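PDB 5CXW: penicillin-binding protein 1A from Mycobacterium tuberculosis, which polymerises glycan strands and cross-links their peptides to build peptidoglycan, the latter through its penicillin-sensitive transpeptidase domain, the part studied here. Local coordinates for residues S224-H228 against G254-K260; L104-E109 against V262-V266; Y218-A222 against G310-S316. All coordinates share one frame; numbering follows the deposited sequence.

Contact 1: residues S224-H228 against G254-K260; sequences SGIYH and GDQRIPK
Y227 and D255 form the hydrogen-bonded pair of a two-stranded antiparallel ribbon on the surface of the transpeptidase domain. Each backbone N donates to the partner's O, and Y227 N reaches D255 O over 2.8 Å at a nearly straight 172°. I226 and Q256 are the neighbouring non-hydrogen-bonded pair, where Q256 OE1 rests 3.2 Å from I226 CG1. I258 N donates to G225 O at 3.2 Å. The Q256 NE2 hydrogens serve two acceptors lying in its amide plane: S224 O, met on a lone pair, and I258 O. On the face carrying Y227 and D255, the R257 guanidinium lies flat on the tyrosine ring, planes 21° apart, with R257 CZ 4.2 Å from the centroid of the Y227 ring in an off-centre cation-pi contact. A bend at chi2 (-76°) lets the arginine run alongside Y227, pointing the same way. Its rotation is held by a salt bridge at the guanidinium edge, R257 NE to D255 OD2 at 2.9 Å, and by a bond from R257 NH1 to Q175 O. Behind this shell, a Schellman motif closing helix 211-222 (G225 N to T220 O, S224 N to L221 O) sets the entry to the ribbon. D264 OD1 holds S224 OG, and D264 OD2 holds K260 NZ.

Contact 2: residues L104-E109 against V262-V266; sequences LVAALE and VADNV
E109 and N265 bring the flat groups to this contact, yet both meet the opposite helix through aliphatic carbons, with neither a carboxylate nor an amide face stacked across it. E109 touches with CG, which sits 4.0 Å from V262 CG2, the two side chains crossing at about a right angle. N265 offers CB to the methyls of L108, 4.1 Å from its CD1. The N265 amide is gripped by backbone groups instead: ND2 bonds to A261 O and T368 O, and OD1 to G375 N, which should fix its rotation. Between these flanks the side chains that meet are apolar, and no hydrogen bond joins the segments. Helices 100-109 and 260-270 of the transpeptidase fold pack here, the axes of the short segments approaching to 9.5 Å with 132° between their N-to-C directions. L108 CB meets V262 CG1 at 3.7 Å, while L108 CD1 presses on V266 CG2 at 3.4 Å, tighter than usual van der Waals contact. With V266 CG1 anti to the backbone N (chi1 170°), V266 CG2 stands anti to the carbonyl carbon and comes within 3.9 Å of V105 CG2. L104 CG lies 4.2 Å from V266 CG2; L104 also touches I143 and L147 of helix 143-149 and Y155 of helix 152-161.

Contact 3: residues Y218-A222 against G310-S316; sequences YATLA and GYTPSLS
Y311 lays one face of its phenol ring against helix backbone as well as against the A222 methyl. Over that face sit Y218 O, 3.6 Å above the Y311 ring plane, and A222 N, 3.8 Å above it, both offset toward the rim; these two atoms are themselves joined by a helical hydrogen bond. The ring gets there because its CG stands between the backbone N and the carbonyl carbon (chi1 60°), a crowded position. A222 CB closes tightly on Y311 CD1 at 3.3 Å, and L221 CB packs 3.5 Å from Y311 OH, whose polar partner is T267 OG1. Y218 CD2 comes to the edge of the Y311 ring, 4.0 Å from Y311 CD2, the two tyrosine side chains crossing at about a right angle. At S316, the CB atom meets A219 CB at 3.7 Å, while S316 OG is bonded to A215 O. No direct hydrogen bond links the segments, but one water donates to both A222 O and P313 O. The strands join there through a type I turn from T312 to L315, with an ST turn from S314 N to T312 OG1. T312 and L315 point away from helix 211-222 and pack on helix 343-356, so helices lie on both faces of the antiparallel sheet. Such a three-layer alpha-beta-alpha sandwich is characteristic of the penicillin-binding transpeptidase and beta-lactamase fold; here Y218 OH bonds S98 O, beside the probable acylated serine S97.

Helix 211-222 ties the contacts together: its Y218, A219, L221 and A222 face the strands in contact 3, its C-terminal end leads into the ribbon of contact 1, and L221 reaches contact 2. L221 CD1 lies 3.9 Å from V266 CG1, and L221 CD2 4.0 Å from V105 CG2. Contacts 1 and 2 meet where G225 N packs 3.6 Å from A263 CB, strand 255-256 leading through residues 257-259 into helix 260-270. The centre of contact 1 lies about 12 Å from the centres of the other two, which are about 15 Å apart. The Y218 side chain is about 8 Å from that of S97 and about 9 Å from the bound penicillin V adduct; the L104 side chain is about 13 Å from the adduct, whereas contact 1 lies away from the active site.

Contact 1: residues S224-H228 against G254-K260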
loop_
_atom_site.group_PDB
_atom_site.type_symbol
_atom_site.label_atom_id
_atom_site.label_comp_id
_atom_site.label_asym_id
_atom_site.label_seq_id
_atom_site.Cartn_x
_atom_site.Cartn_y
_atom_site.Cartn_z
ATOM N N SER A 224 2.208 -13.486 -5.874
ATOM C CA SER A 224 3.462 -14.249 -5.951
ATOM C C SER A 224 4.425 -13.608 -6.936
ATOM O O SER A 224 5.142 -14.306 -7.624
ATOM C CB SER A 224 3.209 -15.727 -6.252
ATOM O OG SER A 224 2.649 -16.363 -5.086
ATOM N N GLY A 225 4.395 -12.259 -7.002
ATOM C CA GLY A 225 5.382 -11.485 -7.753
ATOM C C GLY A 225 4.953 -11.069 -9.130
ATOM O O GLY A 225 5.738 -10.436 -9.837
ATOM N N ILE A 226 3.711 -11.378 -9.504
ATOM C CA ILE A 226 3.167 -11.028 -10.841
ATOM C C ILE A 226 2.427 -9.695 -10.710
ATOM O O ILE A 226 1.538 -9.564 -9.883
ATOM C CB ILE A 226 2.272 -12.113 -11.406
ATOM C CG1 ILE A 226 3.077 -13.423 -11.571
ATOM C CG2 ILE A 226 1.657 -11.652 -12.724
ATOM C CD1 ILE A 226 2.288 -14.624 -12.038
ATOM N N TYR A 227 2.872 -8.717 -11.523
ATOM C CA TYR A 227 2.357 -7.398 -11.597
ATOM C C TYR A 227 1.374 -7.275 -12.746
ATOM O O TYR A 227 1.614 -7.798 -13.876
ATOM C CB TYR A 227 3.524 -6.405 -11.832
ATOM C CG TYR A 227 3.100 -5.026 -12.258
ATOM C CD1 TYR A 227 2.548 -4.147 -11.361
ATOM C CD2 TYR A 227 3.174 -4.633 -13.586
ATOM C CE1 TYR A 227 2.177 -2.861 -11.757
ATOM C CE2 TYR A 227 2.792 -3.360 -13.973
ATOM C CZ TYR A 227 2.307 -2.491 -13.046
ATOM O OH TYR A 227 1.887 -1.249 -13.552
ATOM N N HIS A 228 0.253 -6.557 -12.465
ATOM C CA HIS A 228 -0.714 -6.123 -13.487
ATOM C C HIS A 228 -0.975 -4.660 -13.315
ATOM O O HIS A 228 -1.286 -4.231 -12.222
ATOM C CB HIS A 228 -2.053 -6.895 -13.406
ATOM C CG HIS A 228 -1.948 -8.390 -13.449
ATOM N ND1 HIS A 228 -2.046 -9.116 -14.613
ATOM C CD2 HIS A 228 -1.780 -9.301 -12.462
ATOM C CE1 HIS A 228 -1.947 -10.410 -14.337
ATOM N NE2 HIS A 228 -1.793 -10.540 -13.039
ATOM N N GLY A 254 0.099 -10.614 -17.275
ATOM C CA GLY A 254 0.943 -9.986 -16.194
ATOM C C GLY A 254 2.452 -10.075 -16.441
ATOM O O GLY A 254 2.900 -10.610 -17.467
ATOM N N ASP A 255 3.243 -9.528 -15.531
ATOM C CA ASP A 255 4.689 -9.485 -15.647
ATOM C C ASP A 255 5.267 -10.056 -14.330
ATOM O O ASP A 255 4.941 -9.574 -13.257
ATOM C CB ASP A 255 5.102 -8.003 -15.872
ATOM C CG ASP A 255 6.577 -7.802 -16.163
ATOM O OD1 ASP A 255 7.331 -8.805 -16.207
ATOM O OD2 ASP A 255 7.008 -6.615 -16.428
ATOM N N GLN A 256 6.130 -11.081 -14.422
ATOM C CA GLN A 256 6.786 -11.626 -13.238
ATOM C C GLN A 256 7.896 -10.660 -12.739
ATOM O O GLN A 256 9.093 -10.859 -12.997
ATOM C CB GLN A 256 7.343 -13.027 -13.531
ATOM C CG GLN A 256 7.856 -13.754 -12.294
ATOM C CD GLN A 256 6.735 -14.273 -11.442
ATOM O OE1 GLN A 256 5.865 -15.005 -11.918
ATOM N NE2 GLN A 256 6.780 -13.995 -10.180
ATOM N N ARG A 257 7.497 -9.639 -11.998
ATOM C CA ARG A 257 8.439 -8.590 -11.583
ATOM C C ARG A 257 9.338 -8.960 -10.395
ATOM O O ARG A 257 10.470 -8.462 -10.288
ATOM C CB ARG A 257 7.620 -7.382 -11.118
ATOM C CG ARG A 257 6.898 -6.666 -12.266
ATOM C CD ARG A 257 7.879 -5.839 -13.078
ATOM N NE ARG A 257 7.242 -4.964 -14.072
ATOM C CZ ARG A 257 6.737 -3.752 -13.859
ATOM N NH1 ARG A 257 6.715 -3.195 -12.684
ATOM N NH2 ARG A 257 6.226 -3.074 -14.893
ATOM N N ILE A 258 8.810 -9.746 -9.466
ATOM C CA ILE A 258 9.485 -10.169 -8.278
ATOM C C ILE A 258 9.442 -11.715 -8.290
ATOM O O ILE A 258 8.409 -12.296 -8.626
ATOM C CB ILE A 258 8.760 -9.634 -7.040
ATOM C CG1 ILE A 258 8.703 -8.110 -7.045
ATOM C CG2 ILE A 258 9.359 -10.190 -5.762
ATOM C CD1 ILE A 258 7.772 -7.570 -6.000
ATOM N N PRO A 259 10.552 -12.382 -7.959
ATOM C CA PRO A 259 10.464 -13.846 -8.014
ATOM C C PRO A 259 9.428 -14.376 -7.009
ATOM O O PRO A 259 9.233 -13.822 -5.909
ATOM C CB PRO A 259 11.880 -14.323 -7.659
ATOM C CG PRO A 259 12.760 -13.102 -7.915
ATOM C CD PRO A 259 11.915 -11.889 -7.741
ATOM N N LYS A 260 8.706 -15.404 -7.443
ATOM C CA LYS A 260 7.714 -16.043 -6.593
ATOM C C LYS A 260 8.255 -16.364 -5.207
ATOM O O LYS A 260 7.573 -16.149 -4.192
ATOM C CB LYS A 260 7.209 -17.313 -7.268
ATOM C CG LYS A 260 6.308 -18.186 -6.358
ATOM C CD LYS A 260 5.607 -19.280 -7.108
ATOM C CE LYS A 260 4.793 -20.220 -6.226
ATOM N NZ LYS A 260 3.762 -19.555 -5.418
#

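Contact 2: residues L104-E109 against V262-V266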
loop_
_atom_site.group_PDB
_atom_site.type_symbol
_atom_site.label_atom_id
_atom_site.label_comp_id
_atom_site.label_asym_id
_atom_site.label_seq_id
_atom_site.Cartn_x
_atom_site.Cartn_y
_atom_site.Cartn_z
ATOM N N LEU A 104 12.628 -5.263 2.237
ATOM C CA LEU A 104 12.664 -6.721 2.404
ATOM C C LEU A 104 12.661 -7.464 1.081
ATOM O O LEU A 104 13.433 -8.425 0.872
ATOM C CB LEU A 104 11.504 -7.144 3.281
ATOM C CG LEU A 104 11.463 -8.618 3.663
ATOM C CD1 LEU A 104 12.711 -9.149 4.313
ATOM C CD2 LEU A 104 10.272 -8.902 4.549
ATOM N N VAL A 105 11.860 -6.967 0.130
ATOM C CA VAL A 105 11.946 -7.484 -1.219
ATOM C C VAL A 105 13.368 -7.424 -1.731
ATOM O O VAL A 105 13.915 -8.418 -2.251
ATOM C CB VAL A 105 11.014 -6.756 -2.231
ATOM C CG1 VAL A 105 11.264 -7.224 -3.628
ATOM C CG2 VAL A 105 9.535 -6.999 -1.898
ATOM N N ALA A 106 13.961 -6.245 -1.641
ATOM C CA ALA A 106 15.308 -6.037 -2.158
ATOM C C ALA A 106 16.330 -6.996 -1.522
ATOM O O ALA A 106 17.207 -7.531 -2.215
ATOM C CB ALA A 106 15.774 -4.621 -1.897
ATOM N N ALA A 107 16.205 -7.168 -0.211
ATOM C CA ALA A 107 17.091 -8.025 0.520
ATOM C C ALA A 107 16.981 -9.465 0.031
ATOM O O ALA A 107 17.982 -10.171 -0.244
ATOM C CB ALA A 107 16.785 -7.949 1.997
ATOM N N LEU A 108 15.758 -9.964 -0.024
ATOM C CA LEU A 108 15.517 -11.333 -0.413
ATOM C C LEU A 108 16.042 -11.573 -1.831
ATOM O O LEU A 108 16.590 -12.633 -2.116
ATOM C CB LEU A 108 14.028 -11.658 -0.325
ATOM C CG LEU A 108 13.495 -11.768 1.098
ATOM C CD1 LEU A 108 11.992 -11.551 1.108
ATOM C CD2 LEU A 108 13.763 -13.111 1.643
ATOM N N GLU A 109 15.913 -10.576 -2.702
ATOM C CA GLU A 109 16.394 -10.691 -4.081
ATOM C C GLU A 109 17.951 -10.843 -4.137
ATOM O O GLU A 109 18.524 -11.304 -5.161
ATOM C CB GLU A 109 15.891 -9.514 -4.872
ATOM C CG GLU A 109 14.423 -9.656 -5.230
ATOM C CD GLU A 109 13.878 -8.531 -6.059
ATOM O OE1 GLU A 109 14.551 -7.505 -6.155
ATOM O OE2 GLU A 109 12.760 -8.685 -6.605
ATOM N N VAL A 262 10.653 -15.056 -3.547
ATOM C CA VAL A 262 10.821 -13.829 -2.808
ATOM C C VAL A 262 9.485 -13.323 -2.313
ATOM O O VAL A 262 9.325 -13.005 -1.091
ATOM C CB VAL A 262 11.552 -12.761 -3.667
ATOM C CG1 VAL A 262 11.461 -11.399 -3.007
ATOM C CG2 VAL A 262 12.968 -13.158 -3.869
ATOM N N ALA A 263 8.535 -13.177 -3.204
ATOM C CA ALA A 263 7.251 -12.610 -2.818
ATOM C C ALA A 263 6.591 -13.456 -1.703
ATOM O O ALA A 263 6.020 -12.911 -0.754
ATOM C CB ALA A 263 6.340 -12.570 -3.999
ATOM N N ASP A 264 6.653 -14.770 -1.822
ATOM C CA ASP A 264 5.995 -15.680 -0.858
ATOM C C ASP A 264 6.678 -15.621 0.535
ATOM O O ASP A 264 6.020 -15.818 1.571
ATOM C CB ASP A 264 5.919 -17.095 -1.425
ATOM C CG ASP A 264 4.977 -17.186 -2.682
ATOM O OD1 ASP A 264 4.174 -16.222 -2.954
ATOM O OD2 ASP A 264 5.030 -18.240 -3.333
ATOM N N ASN A 265 7.987 -15.359 0.564
ATOM C CA ASN A 265 8.688 -15.106 1.822
ATOM C C ASN A 265 8.286 -13.757 2.450
ATOM O O ASN A 265 8.141 -13.650 3.703
ATOM C CB ASN A 265 10.211 -15.203 1.696
ATOM C CG ASN A 265 10.700 -16.615 1.867
ATOM O OD1 ASN A 265 10.880 -17.078 2.985
ATOM N ND2 ASN A 265 10.944 -17.305 0.788
ATOM N N VAL A 266 8.119 -12.723 1.610
ATOM C CA VAL A 266 7.634 -11.444 2.120
ATOM C C VAL A 266 6.210 -11.648 2.767
ATOM O O VAL A 266 5.946 -11.225 3.895
ATOM C CB VAL A 266 7.580 -10.357 1.051
ATOM C CG1 VAL A 266 6.850 -9.118 1.574
ATOM C CG2 VAL A 266 9.003 -10.035 0.529
#

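Contact 3: residues Y218-A222 against G310-S316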
loop_
_atom_site.group_PDB
_atom_site.type_symbol
_atom_site.label_atom_id
_atom_site.label_comp_id
_atom_site.label_asym_id
_atom_site.label_seq_id
_atom_site.Cartn_x
_atom_site.Cartn_y
_atom_site.Cartn_z
ATOM N N TYR A 218 1.464 -4.021 -3.350
ATOM C CA TYR A 218 1.134 -5.136 -2.432
ATOM C C TYR A 218 0.320 -6.232 -3.187
ATOM O O TYR A 218 0.498 -7.439 -2.946
ATOM C CB TYR A 218 0.410 -4.652 -1.210
ATOM C CG TYR A 218 1.244 -4.101 -0.091
ATOM C CD1 TYR A 218 2.269 -3.162 -0.322
ATOM C CD2 TYR A 218 1.004 -4.466 1.240
ATOM C CE1 TYR A 218 3.001 -2.625 0.736
ATOM C CE2 TYR A 218 1.676 -3.903 2.280
ATOM C CZ TYR A 218 2.676 -2.980 2.034
ATOM O OH TYR A 218 3.410 -2.403 3.089
ATOM N N ALA A 219 -0.473 -5.821 -4.209
ATOM C CA ALA A 219 -1.149 -6.812 -5.091
ATOM C C ALA A 219 -0.116 -7.699 -5.799
ATOM O O ALA A 219 -0.297 -8.904 -5.931
ATOM C CB ALA A 219 -2.110 -6.127 -6.034
ATOM N N THR A 220 1.010 -7.121 -6.213
ATOM C CA THR A 220 2.044 -7.884 -6.866
ATOM C C THR A 220 2.595 -8.947 -5.913
ATOM O O THR A 220 2.857 -10.104 -6.315
ATOM C CB THR A 220 3.149 -6.928 -7.372
ATOM O OG1 THR A 220 2.586 -6.043 -8.347
ATOM C CG2 THR A 220 4.328 -7.651 -7.979
ATOM N N LEU A 221 2.780 -8.552 -4.651
ATOM C CA LEU A 221 3.177 -9.514 -3.627
ATOM C C LEU A 221 2.132 -10.630 -3.456
ATOM O O LEU A 221 2.494 -11.824 -3.410
ATOM C CB LEU A 221 3.492 -8.824 -2.310
ATOM C CG LEU A 221 4.669 -7.859 -2.306
ATOM C CD1 LEU A 221 4.671 -7.087 -0.998
ATOM C CD2 LEU A 221 5.964 -8.615 -2.511
ATOM N N ALA A 222 0.870 -10.221 -3.400
ATOM C CA ALA A 222 -0.274 -11.147 -3.207
ATOM C C ALA A 222 -0.362 -12.155 -4.346
ATOM O O ALA A 222 -0.786 -13.306 -4.156
ATOM C CB ALA A 222 -1.568 -10.365 -3.088
ATOM N N GLY A 310 -2.629 -4.203 3.264
ATOM C CA GLY A 310 -2.525 -5.635 3.368
ATOM C C GLY A 310 -3.494 -6.348 2.451
ATOM O O GLY A 310 -4.406 -5.736 1.871
ATOM N N TYR A 311 -3.251 -7.641 2.326
ATOM C CA TYR A 311 -3.862 -8.464 1.295
ATOM C C TYR A 311 -4.162 -9.886 1.679
ATOM O O TYR A 311 -3.625 -10.425 2.652
ATOM C CB TYR A 311 -2.933 -8.459 0.047
ATOM C CG TYR A 311 -1.527 -8.985 0.240
ATOM C CD1 TYR A 311 -1.192 -10.347 0.153
ATOM C CD2 TYR A 311 -0.484 -8.089 0.520
ATOM C CE1 TYR A 311 0.149 -10.777 0.300
ATOM C CE2 TYR A 311 0.799 -8.524 0.671
ATOM C CZ TYR A 311 1.125 -9.855 0.540
ATOM O OH TYR A 311 2.452 -10.230 0.678
ATOM N N THR A 312 -5.053 -10.505 0.863
ATOM C CA THR A 312 -5.168 -11.907 0.694
ATOM C C THR A 312 -4.779 -12.185 -0.748
ATOM O O THR A 312 -4.536 -11.270 -1.500
ATOM C CB THR A 312 -6.609 -12.367 0.966
ATOM O OG1 THR A 312 -7.420 -12.004 -0.139
ATOM C CG2 THR A 312 -7.106 -11.803 2.216
ATOM N N PRO A 313 -4.739 -13.444 -1.170
ATOM C CA PRO A 313 -4.395 -13.667 -2.585
ATOM C C PRO A 313 -5.397 -13.061 -3.587
ATOM O O PRO A 313 -5.074 -12.897 -4.780
ATOM C CB PRO A 313 -4.361 -15.207 -2.681
ATOM C CG PRO A 313 -4.051 -15.642 -1.268
ATOM C CD PRO A 313 -4.782 -14.699 -0.398
ATOM N N SER A 314 -6.592 -12.713 -3.127
ATOM C CA SER A 314 -7.678 -12.238 -3.982
ATOM C C SER A 314 -8.014 -10.744 -3.819
ATOM O O SER A 314 -8.838 -10.249 -4.548
ATOM C CB SER A 314 -8.902 -13.118 -3.768
ATOM O OG SER A 314 -8.650 -14.432 -4.289
ATOM N N LEU A 315 -7.370 -10.025 -2.896
ATOM C CA LEU A 315 -7.649 -8.619 -2.696
ATOM C C LEU A 315 -6.551 -7.944 -1.916
ATOM O O LEU A 315 -6.121 -8.428 -0.888
ATOM C CB LEU A 315 -9.005 -8.369 -2.025
ATOM C CG LEU A 315 -9.547 -6.957 -2.235
ATOM C CD1 LEU A 315 -9.939 -6.707 -3.692
ATOM C CD2 LEU A 315 -10.790 -6.845 -1.358
ATOM N N SER A 316 -6.059 -6.833 -2.474
ATOM C CA SER A 316 -5.050 -6.003 -1.812
ATOM C C SER A 316 -5.597 -4.649 -1.554
ATOM O O SER A 316 -6.056 -3.969 -2.483
ATOM C CB SER A 316 -3.806 -5.856 -2.716
ATOM O OG SER A 316 -2.877 -4.948 -2.084
HETATM O O HOH W 1 -3.030 -14.075 -6.090
#